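Local coordinates for protein endonuclease and methylase LlaGI (Lactococcus lactis, PDB 5FFJ) that recognises specific DNA sequences, probably methylates them, and in its full-length form couples a helicase-like ATPase to DNA cleavage as a Type ISP restriction-modification enzyme, at residues Y1088-D1093 against A1128-T1134; N1178-N1182 against F1237-Y1241; K1279-H1284 against V1388-T1392. All blocks are in the same frame, centred on the assembly; numbering follows the deposited sequence.

Contact 1. Residues Y1088-D1093 against A1128-T1134; sequences YNLEVD and AARREKT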
ATOM      1  N   TYR A1088      -4.287  24.316  13.315  1.00 71.18           N
ATOM      2  CA  TYR A1088      -5.716  24.048  13.218  1.00 65.43           C
ATOM      3  C   TYR A1088      -6.524  25.339  13.153  1.00 65.84           C
ATOM      4  O   TYR A1088      -7.435  25.469  12.336  1.00 67.48           O
ATOM      5  CB  TYR A1088      -6.186  23.198  14.399  1.00 63.89           C
ATOM      6  CG  TYR A1088      -7.689  23.118  14.507  1.00 57.01           C
ATOM      7  CD1 TYR A1088      -8.423  22.314  13.646  1.00 66.52           C
ATOM      8  CD2 TYR A1088      -8.374  23.854  15.462  1.00 61.47           C
ATOM      9  CE1 TYR A1088      -9.800  22.242  13.737  1.00 71.74           C
ATOM     10  CE2 TYR A1088      -9.748  23.788  15.562  1.00 60.83           C
ATOM     11  CZ  TYR A1088     -10.458  22.981  14.696  1.00 66.28           C
ATOM     12  OH  TYR A1088     -11.829  22.914  14.791  1.00 62.58           O
ATOM     13  N   ASN A1089      -6.189  26.295  14.014  1.00 60.68           N
ATOM     14  CA  ASN A1089      -6.910  27.561  14.054  1.00 59.00           C
ATOM     15  C   ASN A1089      -6.679  28.395  12.797  1.00 70.16           C
ATOM     16  O   ASN A1089      -7.434  29.326  12.521  1.00 79.26           O
ATOM     17  CB  ASN A1089      -6.509  28.363  15.294  1.00 64.58           C
ATOM     18  CG  ASN A1089      -7.033  27.751  16.580  1.00 66.41           C
ATOM     19  OD1 ASN A1089      -8.020  27.016  16.574  1.00 72.56           O
ATOM     20  ND2 ASN A1089      -6.374  28.054  17.691  1.00 65.44           N
ATOM     21  N   LEU A1090      -5.639  28.061  12.039  1.00 70.94           N
ATOM     22  CA  LEU A1090      -5.390  28.722  10.762  1.00 72.05           C
ATOM     23  C   LEU A1090      -6.304  28.155   9.681  1.00 70.98           C
ATOM     24  O   LEU A1090      -6.854  28.900   8.868  1.00 79.88           O
ATOM     25  CB  LEU A1090      -3.927  28.569  10.337  1.00 67.17           C
ATOM     26  CG  LEU A1090      -2.870  29.403  11.069  1.00 75.87           C
ATOM     27  CD1 LEU A1090      -1.524  29.244  10.375  1.00 73.62           C
ATOM     28  CD2 LEU A1090      -3.255  30.873  11.153  1.00 73.00           C
ATOM     29  N   GLU A1091      -6.457  26.833   9.670  1.00 69.02           N
ATOM     30  CA  GLU A1091      -7.368  26.183   8.736  1.00 70.99           C
ATOM     31  C   GLU A1091      -8.775  26.729   8.941  1.00 76.07           C
ATOM     32  O   GLU A1091      -9.512  26.942   7.983  1.00 80.62           O
ATOM     33  CB  GLU A1091      -7.355  24.664   8.919  1.00 68.81           C
ATOM     34  CG  GLU A1091      -6.008  24.006   8.653  1.00 77.22           C
ATOM     35  CD  GLU A1091      -5.547  24.151   7.214  1.00 86.90           C
ATOM     36  OE1 GLU A1091      -6.402  24.133   6.304  1.00 83.04           O
ATOM     37  OE2 GLU A1091      -4.324  24.286   6.998  1.00 90.15           O
ATOM     38  N   VAL A1092      -9.134  26.969  10.197  1.00 73.80           N
ATOM     39  CA  VAL A1092     -10.440  27.524  10.530  1.00 75.92           C
ATOM     40  C   VAL A1092     -10.577  28.948   9.998  1.00 87.27           C
ATOM     41  O   VAL A1092     -11.596  29.299   9.400  1.00 93.67           O
ATOM     42  CB  VAL A1092     -10.677  27.507  12.055  1.00 67.15           C
ATOM     43  CG1 VAL A1092     -11.796  28.466  12.456  1.00 76.12           C
ATOM     44  CG2 VAL A1092     -10.997  26.093  12.518  1.00 60.93           C
ATOM     45  N   ASP A1093      -9.552  29.767  10.224  1.00 82.11           N
ATOM     46  CA  ASP A1093      -9.535  31.135   9.719  1.00 78.92           C
ATOM     47  C   ASP A1093      -9.673  31.146   8.199  1.00 74.32           C
ATOM     48  O   ASP A1093     -10.306  32.037   7.633  1.00 84.09           O
ATOM     49  CB  ASP A1093      -8.247  31.855  10.136  1.00 75.42           C
ATOM     50  CG  ASP A1093      -8.298  32.377  11.563  1.00 82.44           C
ATOM     51  OD1 ASP A1093      -9.392  32.752  12.033  1.00 82.99           O
ATOM     52  OD2 ASP A1093      -7.232  32.423  12.213  1.00 92.31           O
ATOM     53  N   ALA A1128     -14.285  21.499  12.507  1.00 66.30           N
ATOM     54  CA  ALA A1128     -13.768  22.308  11.410  1.00 62.55           C
ATOM     55  C   ALA A1128     -14.869  22.580  10.389  1.00 67.70           C
ATOM     56  O   ALA A1128     -14.793  23.542   9.629  1.00 66.65           O
ATOM     57  CB  ALA A1128     -12.590  21.618  10.750  1.00 62.08           C
ATOM     58  N   ALA A1129     -15.892  21.730  10.376  1.00 71.16           N
ATOM     59  CA  ALA A1129     -17.063  21.966   9.540  1.00 77.60           C
ATOM     60  C   ALA A1129     -17.787  23.195  10.068  1.00 78.48           C
ATOM     61  O   ALA A1129     -18.219  24.057   9.303  1.00 90.28           O
ATOM     62  CB  ALA A1129     -17.976  20.760   9.534  1.00 80.51           C
ATOM     63  N   ARG A1130     -17.925  23.254  11.387  1.00 70.60           N
ATOM     64  CA  ARG A1130     -18.279  24.490  12.062  1.00 71.38           C
ATOM     65  C   ARG A1130     -17.001  25.321  12.160  1.00 76.07           C
ATOM     66  O   ARG A1130     -15.926  24.836  11.815  1.00 80.87           O
ATOM     67  CB  ARG A1130     -18.877  24.207  13.444  1.00 66.64           C
ATOM     68  CG  ARG A1130     -20.112  23.298  13.427  1.00 71.53           C
ATOM     69  CD  ARG A1130     -20.494  22.837  14.827  1.00 71.75           C
ATOM     70  NE  ARG A1130     -19.490  21.940  15.397  1.00105.61           N
ATOM     71  CZ  ARG A1130     -19.576  21.379  16.599  1.00102.36           C
ATOM     72  NH1 ARG A1130     -20.625  21.618  17.377  1.00119.41           N
ATOM     73  NH2 ARG A1130     -18.612  20.575  17.028  1.00 79.79           N
ATOM     74  N   ARG A1131     -17.107  26.574  12.592  1.00 73.64           N
ATOM     75  CA  ARG A1131     -15.919  27.394  12.831  1.00 80.32           C
ATOM     76  C   ARG A1131     -15.590  27.380  14.319  1.00 85.74           C
ATOM     77  O   ARG A1131     -16.057  28.231  15.081  1.00 97.04           O
ATOM     78  CB  ARG A1131     -16.121  28.829  12.336  1.00 94.76           C
ATOM     79  CG  ARG A1131     -16.647  28.938  10.905  1.00 92.53           C
ATOM     80  CD  ARG A1131     -15.961  27.967   9.946  1.00 69.70           C
ATOM     81  NE  ARG A1131     -16.371  28.196   8.562  1.00 95.19           N
ATOM     82  CZ  ARG A1131     -17.562  27.872   8.064  1.00 99.15           C
ATOM     83  NH1 ARG A1131     -18.480  27.306   8.837  1.00 89.75           N
ATOM     84  NH2 ARG A1131     -17.841  28.120   6.792  1.00 96.51           N
ATOM     85  N   GLU A1132     -14.788  26.398  14.720  1.00 70.13           N
ATOM     86  CA  GLU A1132     -14.407  26.228  16.115  1.00 73.73           C
ATOM     87  C   GLU A1132     -12.907  26.335  16.312  1.00 58.57           C
ATOM     88  O   GLU A1132     -12.136  25.622  15.673  1.00 67.18           O
ATOM     89  CB  GLU A1132     -14.880  24.878  16.640  1.00 71.18           C
ATOM     90  CG  GLU A1132     -16.385  24.686  16.575  1.00 84.21           C
ATOM     91  CD  GLU A1132     -16.949  23.929  17.768  1.00 91.97           C
ATOM     92  OE1 GLU A1132     -16.178  23.551  18.680  1.00 96.09           O
ATOM     93  OE2 GLU A1132     -18.178  23.711  17.794  1.00 97.12           O
ATOM     94  N   LYS A1133     -12.510  27.227  17.212  1.00 61.88           N
ATOM     95  CA  LYS A1133     -11.116  27.374  17.597  1.00 73.66           C
ATOM     96  C   LYS A1133     -10.905  26.862  19.017  1.00 71.41           C
ATOM     97  O   LYS A1133     -11.871  26.583  19.731  1.00 63.21           O
ATOM     98  CB  LYS A1133     -10.682  28.837  17.497  1.00 79.71           C
ATOM     99  CG  LYS A1133     -10.649  29.394  16.083  1.00 76.86           C
ATOM    100  CD  LYS A1133      -9.830  30.673  16.047  1.00 92.85           C
ATOM    101  CE  LYS A1133      -9.759  31.278  14.660  1.00 89.16           C
ATOM    102  NZ  LYS A1133      -8.858  32.465  14.654  1.00 77.07           N
ATOM    103  N   THR A1134      -9.641  26.740  19.416  1.00 59.89           N
ATOM    104  CA  THR A1134      -9.300  26.329  20.772  1.00 71.97           C
ATOM    105  C   THR A1134      -8.224  27.189  21.402  1.00 73.16           C
ATOM    106  O   THR A1134      -7.431  27.830  20.711  1.00 77.77           O
ATOM    107  CB  THR A1134      -8.795  24.882  20.817  1.00 65.92           C
ATOM    108  OG1 THR A1134      -7.701  24.730  19.907  1.00 78.65           O
ATOM    109  CG2 THR A1134      -9.876  23.942  20.436  1.00 63.06           C
TER
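The ring of Tyr-1088 overlaps the backbone of Glu-1132 and, at CE1, the methyl of Ala-1128. Its CG stands anti to the backbone N (chi1 168°), which sends the phenol away from helix 1074-1096 and across to the segment that leaves helix 1122-1129. There Tyr-1088 OH donates a hydrogen bond to Glu-1132 O at 2.9 Å, tilted 25° from the carbonyl plane. Val-1092 CG2 lies 3.4 Å from the same Glu-1132 O, and it also sits over one face of the Tyr-1088 ring, toward the rim. The other branch, Val-1092 CG1, rests on the aliphatic part of Lys-1133, 3.9 Å from Lys-1133 CG.

The side-chain amide of Asn-1089 pairs with the backbone of Thr-1134, gripping both its N and its O. Asn-1089 ND2 donates a hydrogen bond to Thr-1134 O at 3.2 Å, in the carbonyl plane and on a lone pair, while Asn-1089 OD1 accepts from Thr-1134 N at 3.3 Å. This pair of bonds fixes the rotation of the amide. A leucine here has neither the amide N-H nor the carbonyl, and Thr-1134 N and O would probably be left without these partners, the extended segment less firmly pinned to the helix. Lys-1133 crosses the amide and, extended beyond CG, carries its ammonium to Asp-1093: Lys-1133 NZ meets Asp-1093 OD1 on the syn side at 2.7 Å. A weaker bond runs to the other carboxylate oxygen. Glu-1096 lies near that carboxylate, so Lys-1133 probably offsets a local excess of negative charge.

Within the specificity region, the contact thus ties the exit of helix 1122-1129 along helix 1074-1096; Leu-1124 and Arg-1127 of the shorter helix also touch Tyr-1088, and Phe-1159, from a loop, meets its ring.

Contact 2. Residues N1178-N1182 against F1237-Y1241; sequences NLLIN and FYYVY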
ATOM      1  N   ASN A1178      -6.479   8.833  42.561  1.00 48.77           N
ATOM      2  CA  ASN A1178      -7.366   7.699  42.340  1.00 44.07           C
ATOM      3  C   ASN A1178      -6.584   6.410  42.090  1.00 41.19           C
ATOM      4  O   ASN A1178      -5.417   6.446  41.694  1.00 38.11           O
ATOM      5  CB  ASN A1178      -8.294   7.985  41.156  1.00 47.46           C
ATOM      6  CG  ASN A1178      -9.647   7.315  41.296  1.00 39.20           C
ATOM      7  OD1 ASN A1178      -9.790   6.314  41.999  1.00 40.64           O
ATOM      8  ND2 ASN A1178     -10.652   7.866  40.618  1.00 38.28           N
ATOM      9  N   LEU A1179      -7.238   5.278  42.342  1.00 40.94           N
ATOM     10  CA  LEU A1179      -6.705   3.965  41.992  1.00 34.66           C
ATOM     11  C   LEU A1179      -7.634   3.288  40.996  1.00 43.26           C
ATOM     12  O   LEU A1179      -8.841   3.216  41.228  1.00 51.51           O
ATOM     13  CB  LEU A1179      -6.554   3.076  43.228  1.00 39.85           C
ATOM     14  CG  LEU A1179      -5.479   3.391  44.268  1.00 38.02           C
ATOM     15  CD1 LEU A1179      -5.485   2.298  45.321  1.00 35.12           C
ATOM     16  CD2 LEU A1179      -4.100   3.519  43.636  1.00 41.75           C
ATOM     17  N   LEU A1180      -7.078   2.799  39.891  1.00 45.63           N
ATOM     18  CA  LEU A1180      -7.853   1.996  38.954  1.00 52.55           C
ATOM     19  C   LEU A1180      -7.115   0.716  38.582  1.00 42.33           C
ATOM     20  O   LEU A1180      -5.896   0.701  38.416  1.00 35.57           O
ATOM     21  CB  LEU A1180      -8.205   2.807  37.698  1.00 54.01           C
ATOM     22  CG  LEU A1180      -7.162   3.703  37.029  1.00 44.44           C
ATOM     23  CD1 LEU A1180      -6.241   2.915  36.129  1.00 57.85           C
ATOM     24  CD2 LEU A1180      -7.866   4.778  36.225  1.00 42.83           C
ATOM     25  N   ILE A1181      -7.879  -0.368  38.485  1.00 41.91           N
ATOM     26  CA  ILE A1181      -7.352  -1.664  38.089  1.00 33.51           C
ATOM     27  C   ILE A1181      -7.551  -1.856  36.595  1.00 37.23           C
ATOM     28  O   ILE A1181      -8.652  -2.181  36.151  1.00 46.45           O
ATOM     29  CB  ILE A1181      -8.045  -2.816  38.843  1.00 34.62           C
ATOM     30  CG1 ILE A1181      -7.906  -2.619  40.351  1.00 43.34           C
ATOM     31  CG2 ILE A1181      -7.459  -4.161  38.423  1.00 40.27           C
ATOM     32  CD1 ILE A1181      -8.719  -3.591  41.171  1.00 41.47           C
ATOM     33  N   ASN A1182      -6.498  -1.647  35.815  1.00 41.64           N
ATOM     34  CA  ASN A1182      -6.577  -1.915  34.386  1.00 46.98           C
ATOM     35  C   ASN A1182      -6.650  -3.413  34.125  1.00 43.63           C
ATOM     36  O   ASN A1182      -6.002  -4.204  34.810  1.00 37.95           O
ATOM     37  CB  ASN A1182      -5.383  -1.318  33.643  1.00 36.55           C
ATOM     38  CG  ASN A1182      -5.326   0.191  33.745  1.00 34.60           C
ATOM     39  OD1 ASN A1182      -6.191   0.893  33.224  1.00 45.69           O
ATOM     40  ND2 ASN A1182      -4.295   0.700  34.407  1.00 36.72           N
ATOM     41  N   PHE A1237     -11.727  -4.075  47.172  1.00 45.23           N
ATOM     42  CA  PHE A1237     -10.955  -3.614  46.023  1.00 52.98           C
ATOM     43  C   PHE A1237      -9.731  -4.492  45.789  1.00 53.24           C
ATOM     44  O   PHE A1237      -9.514  -4.986  44.682  1.00 47.83           O
ATOM     45  CB  PHE A1237     -10.526  -2.159  46.229  1.00 49.79           C
ATOM     46  CG  PHE A1237      -9.861  -1.544  45.032  1.00 38.46           C
ATOM     47  CD1 PHE A1237     -10.616  -1.071  43.973  1.00 46.84           C
ATOM     48  CD2 PHE A1237      -8.482  -1.430  44.968  1.00 40.45           C
ATOM     49  CE1 PHE A1237     -10.010  -0.499  42.872  1.00 55.25           C
ATOM     50  CE2 PHE A1237      -7.871  -0.858  43.869  1.00 43.97           C
ATOM     51  CZ  PHE A1237      -8.635  -0.390  42.821  1.00 43.88           C
ATOM     52  N   TYR A1238      -8.934  -4.688  46.834  1.00 53.40           N
ATOM     53  CA  TYR A1238      -7.719  -5.483  46.714  1.00 49.78           C
ATOM     54  C   TYR A1238      -8.030  -6.974  46.605  1.00 51.48           C
ATOM     55  O   TYR A1238      -7.232  -7.735  46.058  1.00 47.09           O
ATOM     56  CB  TYR A1238      -6.787  -5.215  47.896  1.00 45.89           C
ATOM     57  CG  TYR A1238      -6.270  -3.794  47.924  1.00 45.52           C
ATOM     58  CD1 TYR A1238      -5.513  -3.295  46.872  1.00 42.44           C
ATOM     59  CD2 TYR A1238      -6.540  -2.953  48.993  1.00 46.66           C
ATOM     60  CE1 TYR A1238      -5.041  -1.998  46.884  1.00 44.00           C
ATOM     61  CE2 TYR A1238      -6.072  -1.652  49.012  1.00 48.50           C
ATOM     62  CZ  TYR A1238      -5.323  -1.182  47.955  1.00 43.46           C
ATOM     63  OH  TYR A1238      -4.852   0.111  47.967  1.00 40.35           O
ATOM     64  N   TYR A1239      -9.188  -7.391  47.112  1.00 51.84           N
ATOM     65  CA  TYR A1239      -9.617  -8.774  46.941  1.00 45.87           C
ATOM     66  C   TYR A1239      -9.785  -9.103  45.467  1.00 47.51           C
ATOM     67  O   TYR A1239      -9.360 -10.162  45.008  1.00 53.04           O
ATOM     68  CB  TYR A1239     -10.930  -9.051  47.666  1.00 45.68           C
ATOM     69  CG  TYR A1239     -11.542 -10.364  47.244  1.00 49.87           C
ATOM     70  CD1 TYR A1239     -10.896 -11.565  47.507  1.00 55.27           C
ATOM     71  CD2 TYR A1239     -12.752 -10.405  46.566  1.00 48.54           C
ATOM     72  CE1 TYR A1239     -11.440 -12.768  47.112  1.00 41.73           C
ATOM     73  CE2 TYR A1239     -13.307 -11.608  46.171  1.00 53.23           C
ATOM     74  CZ  TYR A1239     -12.647 -12.787  46.450  1.00 51.94           C
ATOM     75  OH  TYR A1239     -13.191 -13.990  46.063  1.00 51.19           O
ATOM     76  N   VAL A1240     -10.427  -8.198  44.735  1.00 43.20           N
ATOM     77  CA  VAL A1240     -10.594  -8.363  43.300  1.00 45.36           C
ATOM     78  C   VAL A1240      -9.226  -8.494  42.644  1.00 44.90           C
ATOM     79  O   VAL A1240      -8.997  -9.399  41.844  1.00 42.63           O
ATOM     80  CB  VAL A1240     -11.358  -7.178  42.677  1.00 40.95           C
ATOM     81  CG1 VAL A1240     -11.381  -7.285  41.156  1.00 44.58           C
ATOM     82  CG2 VAL A1240     -12.773  -7.114  43.226  1.00 30.82           C
ATOM     83  N   TYR A1241      -8.320  -7.590  43.001  1.00 38.95           N
ATOM     84  CA  TYR A1241      -6.986  -7.570  42.413  1.00 45.55           C
ATOM     85  C   TYR A1241      -6.237  -8.860  42.721  1.00 40.53           C
ATOM     86  O   TYR A1241      -5.458  -9.347  41.904  1.00 40.42           O
ATOM     87  CB  TYR A1241      -6.191  -6.366  42.921  1.00 39.62           C
ATOM     88  CG  TYR A1241      -5.028  -5.992  42.031  1.00 39.63           C
ATOM     89  CD1 TYR A1241      -5.219  -5.743  40.679  1.00 39.68           C
ATOM     90  CD2 TYR A1241      -3.742  -5.873  42.541  1.00 46.03           C
ATOM     91  CE1 TYR A1241      -4.167  -5.400  39.859  1.00 40.32           C
ATOM     92  CE2 TYR A1241      -2.679  -5.526  41.725  1.00 41.51           C
ATOM     93  CZ  TYR A1241      -2.899  -5.288  40.389  1.00 49.76           C
ATOM     94  OH  TYR A1241      -1.842  -4.946  39.582  1.00 42.03           O
TER
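Ile-1181 reaches from strand 1180-1184 into the aromatic side of helix 1234-1243, and here the packing is tight. Its CG1 comes to 3.4 Å from Phe-1237 CZ, and its CD1 lies over one face of the Phe-1237 ring, 3.8 Å from the centroid and 21° off the normal, a CH-pi contact. The two side chains approach from opposite directions. The branch CG2, anti to the backbone N, turns instead to the second aromatic, 3.6 Å from Tyr-1241 CD1, so one isoleucine fills the gap between Phe-1237 and Tyr-1241, a turn apart on the helix. Phe-1237 owes its reach to a CG anti to the backbone N (chi1 -173°), which aims the ring at the strand.

The other end is looser. Leu-1179, partly exposed and just before the strand, offers CB to Phe-1237 CZ at 4.1 Å and CD1 to the hydroxyl end of Tyr-1238, 3.5 Å from OH; the two side chains cross at about a right angle. Tyr-1238, also partly exposed, touches Arg-1278 and Ser-1281 of helix 1270-1285.

The strand is one of the inner pair of a four-stranded antiparallel sheet, hydrogen-bonded to Leu-1213 on one side and Leu-1195 on the other, and helix 1234-1243 packs on a face of that sheet. Across the two segments the attraction is mainly apolar and aromatic, and the hydroxyl of Tyr-1241 is met elsewhere, by Ile-1196 N. Shape and burial, rather than polar direction, therefore hold this strand and helix together.

Contact 3. Residues K1279-H1284 against V1388-T1392; sequences KLSDLH and VSMRT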
ATOM      1  N   LYS A1279      -0.258  -6.456  48.653  1.00 41.84           N
ATOM      2  CA  LYS A1279       1.173  -6.524  48.372  1.00 51.55           C
ATOM      3  C   LYS A1279       1.447  -6.314  46.890  1.00 51.45           C
ATOM      4  O   LYS A1279       2.314  -5.520  46.518  1.00 37.39           O
ATOM      5  CB  LYS A1279       1.748  -7.865  48.826  1.00 44.64           C
ATOM      6  CG  LYS A1279       1.661  -8.096  50.324  1.00 39.99           C
ATOM      7  CD  LYS A1279       2.308  -9.411  50.716  1.00 51.54           C
ATOM      8  CE  LYS A1279       2.214  -9.650  52.210  1.00 63.45           C
ATOM      9  NZ  LYS A1279       2.948 -10.877  52.618  1.00 77.62           N
ATOM     10  N   LEU A1280       0.705  -7.032  46.051  1.00 41.39           N
ATOM     11  CA  LEU A1280       0.823  -6.887  44.606  1.00 32.45           C
ATOM     12  C   LEU A1280       0.630  -5.434  44.186  1.00 45.51           C
ATOM     13  O   LEU A1280       1.409  -4.900  43.394  1.00 34.27           O
ATOM     14  CB  LEU A1280      -0.197  -7.775  43.896  1.00 45.94           C
ATOM     15  CG  LEU A1280       0.137  -9.264  43.835  1.00 48.04           C
ATOM     16  CD1 LEU A1280      -1.092 -10.062  43.443  1.00 42.96           C
ATOM     17  CD2 LEU A1280       1.262  -9.510  42.848  1.00 44.91           C
ATOM     18  N   SER A1281      -0.408  -4.801  44.724  1.00 54.03           N
ATOM     19  CA  SER A1281      -0.683  -3.399  44.438  1.00 50.66           C
ATOM     20  C   SER A1281       0.475  -2.523  44.891  1.00 42.82           C
ATOM     21  O   SER A1281       0.943  -1.666  44.145  1.00 38.73           O
ATOM     22  CB  SER A1281      -1.971  -2.949  45.125  1.00 53.40           C
ATOM     23  OG  SER A1281      -2.170  -1.555  44.956  1.00 51.20           O
ATOM     24  N   ASP A1282       0.927  -2.748  46.120  1.00 55.63           N
ATOM     25  CA  ASP A1282       2.025  -1.980  46.693  1.00 51.11           C
ATOM     26  C   ASP A1282       3.264  -2.099  45.816  1.00 43.75           C
ATOM     27  O   ASP A1282       3.999  -1.131  45.622  1.00 49.38           O
ATOM     28  CB  ASP A1282       2.333  -2.462  48.111  1.00 53.85           C
ATOM     29  CG  ASP A1282       2.864  -1.356  48.999  1.00 79.34           C
ATOM     30  OD1 ASP A1282       2.048  -0.552  49.497  1.00 93.09           O
ATOM     31  OD2 ASP A1282       4.095  -1.293  49.204  1.00 69.48           O
ATOM     32  N   LEU A1283       3.477  -3.296  45.280  1.00 51.69           N
ATOM     33  CA  LEU A1283       4.625  -3.572  44.424  1.00 52.17           C
ATOM     34  C   LEU A1283       4.503  -2.894  43.063  1.00 51.18           C
ATOM     35  O   LEU A1283       5.463  -2.307  42.562  1.00 41.33           O
ATOM     36  CB  LEU A1283       4.782  -5.081  44.229  1.00 41.93           C
ATOM     37  CG  LEU A1283       6.027  -5.526  43.461  1.00 54.51           C
ATOM     38  CD1 LEU A1283       7.274  -5.344  44.314  1.00 59.73           C
ATOM     39  CD2 LEU A1283       5.883  -6.967  43.005  1.00 57.06           C
ATOM     40  N   HIS A1284       3.318  -2.982  42.468  1.00 41.25           N
ATOM     41  CA  HIS A1284       3.105  -2.511  41.105  1.00 38.48           C
ATOM     42  C   HIS A1284       2.965  -0.996  41.016  1.00 44.94           C
ATOM     43  O   HIS A1284       3.107  -0.417  39.939  1.00 47.47           O
ATOM     44  CB  HIS A1284       1.867  -3.182  40.512  1.00 45.68           C
ATOM     45  CG  HIS A1284       2.009  -4.663  40.353  1.00 45.20           C
ATOM     46  ND1 HIS A1284       0.927  -5.509  40.240  1.00 37.61           N
ATOM     47  CD2 HIS A1284       3.109  -5.449  40.292  1.00 47.61           C
ATOM     48  CE1 HIS A1284       1.355  -6.753  40.116  1.00 45.22           C
ATOM     49  NE2 HIS A1284       2.675  -6.745  40.144  1.00 36.93           N
ATOM     50  N   VAL A1388      10.334  -6.611  40.445  1.00 45.46           N
ATOM     51  CA  VAL A1388       8.877  -6.580  40.449  1.00 45.50           C
ATOM     52  C   VAL A1388       8.356  -7.860  39.809  1.00 47.78           C
ATOM     53  O   VAL A1388       7.429  -8.488  40.317  1.00 45.98           O
ATOM     54  CB  VAL A1388       8.323  -5.356  39.694  1.00 58.71           C
ATOM     55  CG1 VAL A1388       6.825  -5.513  39.421  1.00 54.69           C
ATOM     56  CG2 VAL A1388       8.586  -4.081  40.479  1.00 52.84           C
ATOM     57  N   SER A1389       8.960  -8.233  38.685  1.00 53.72           N
ATOM     58  CA  SER A1389       8.623  -9.475  37.999  1.00 53.66           C
ATOM     59  C   SER A1389       8.837 -10.694  38.895  1.00 53.43           C
ATOM     60  O   SER A1389       7.942 -11.527  39.046  1.00 33.67           O
ATOM     61  CB  SER A1389       9.454  -9.616  36.723  1.00 42.16           C
ATOM     62  OG  SER A1389       8.883  -8.886  35.652  1.00 59.70           O
ATOM     63  N   MET A1390      10.025 -10.797  39.483  1.00 49.54           N
ATOM     64  CA  MET A1390      10.351 -11.919  40.357  1.00 50.82           C
ATOM     65  C   MET A1390       9.423 -11.958  41.562  1.00 51.32           C
ATOM     66  O   MET A1390       8.942 -13.021  41.958  1.00 48.69           O
ATOM     67  CB  MET A1390      11.803 -11.834  40.828  1.00 45.19           C
ATOM     68  CG  MET A1390      12.826 -12.018  39.723  1.00 46.99           C
ATOM     69  SD  MET A1390      12.790 -13.662  38.988  1.00 54.93           S
ATOM     70  CE  MET A1390      13.313 -14.674  40.372  1.00 48.86           C
ATOM     71  N   ARG A1391       9.173 -10.789  42.143  1.00 54.27           N
ATOM     72  CA  ARG A1391       8.344 -10.697  43.338  1.00 46.86           C
ATOM     73  C   ARG A1391       6.884 -11.033  43.042  1.00 48.52           C
ATOM     74  O   ARG A1391       6.218 -11.674  43.855  1.00 47.35           O
ATOM     75  CB  ARG A1391       8.446  -9.297  43.950  1.00 52.89           C
ATOM     76  CG  ARG A1391       7.584  -9.084  45.190  1.00 68.17           C
ATOM     77  CD  ARG A1391       7.931 -10.072  46.293  1.00 55.70           C
ATOM     78  NE  ARG A1391       7.105  -9.881  47.482  1.00 73.20           N
ATOM     79  CZ  ARG A1391       7.018 -10.755  48.479  1.00 84.57           C
ATOM     80  NH1 ARG A1391       6.240 -10.496  49.521  1.00 94.57           N
ATOM     81  NH2 ARG A1391       7.701 -11.890  48.435  1.00 99.34           N
ATOM     82  N   THR A1392       6.392 -10.604  41.883  1.00 52.46           N
ATOM     83  CA  THR A1392       4.996 -10.822  41.519  1.00 46.28           C
ATOM     84  C   THR A1392       4.693 -12.311  41.405  1.00 52.10           C
ATOM     85  O   THR A1392       3.676 -12.790  41.908  1.00 47.39           O
ATOM     86  CB  THR A1392       4.646 -10.130  40.187  1.00 48.14           C
ATOM     87  OG1 THR A1392       4.950  -8.735  40.274  1.00 48.91           O
ATOM     88  CG2 THR A1392       3.171 -10.291  39.861  1.00 42.48           C
TER
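Leu-1283 of helix 1270-1285 pushes its CD2 into helix 1377-1398, in an antiparallel helix pair whose axes, taken over these short segments, run at 176° and approach to 10.4 Å. Among that methyl's neighbours are Val-1388 O, Arg-1391 CG at 3.5 Å and Thr-1392 OG1. The side chain stands with CG anti to the backbone N (chi1 -174°), which lays both methyls against the partner helix, and CD1 lies against the same arginine stem, 3.9 Å from Arg-1391 CG. Leu-1283 and Val-1388 slide past each other in opposite directions, Leu-1283 CD2 beside Val-1388 CG1. A turn earlier, Leu-1280 CD2 touches Thr-1392 CG2 at 3.6 Å, the two side chains crossing at about a right angle.

One polar bond spans the apolar seam. The imidazole of His-1284 comes edge-on, and its NE2 donates a hydrogen bond to Thr-1392 OG1 at 3.0 Å, the oxygen only 6° out of the ring plane. Val-1388 CG1 also lies at that edge, beside CD2. Behind the histidine, ND1 pairs with the hydroxyl of Tyr-1241 from helix 1234-1243, so both ring nitrogens have partners and the imidazole is held from two sides; the carbonyl Leu-1280 O lies above one of its faces, toward the rim.

Farther out, the seam becomes polar at its exposed side. Lys-1279 runs extended past Arg-1391, with CD near the guanidinium and the like charges of Lys-1279 NZ and Arg-1391 NH1 4.5 Å apart. The arginine's charge is probably balanced from within its own helix, where Arg-1391 NH2 forms a salt bridge with Glu-1394 OE1.

All three contacts follow one another along the C-terminal part of the chain, which holds the DNA-specificity domain. Contacts 2 and 3 adjoin, their centres 14 Å apart: Tyr-1241 of contact 2 reaches His-1284 of contact 3, OH to ND1 at 2.9 Å, probably as a hydrogen bond. Helix 1270-1285 is therefore flanked by helix 1234-1243 and helix 1377-1398. Contact 1 stands apart, its centre about 41 Å from that of contact 2 and 47 Å from that of contact 3. It is also nearest the bound DNA, about 4 Å at the closest atom, against about 13 and 15 Å for contacts 2 and 3.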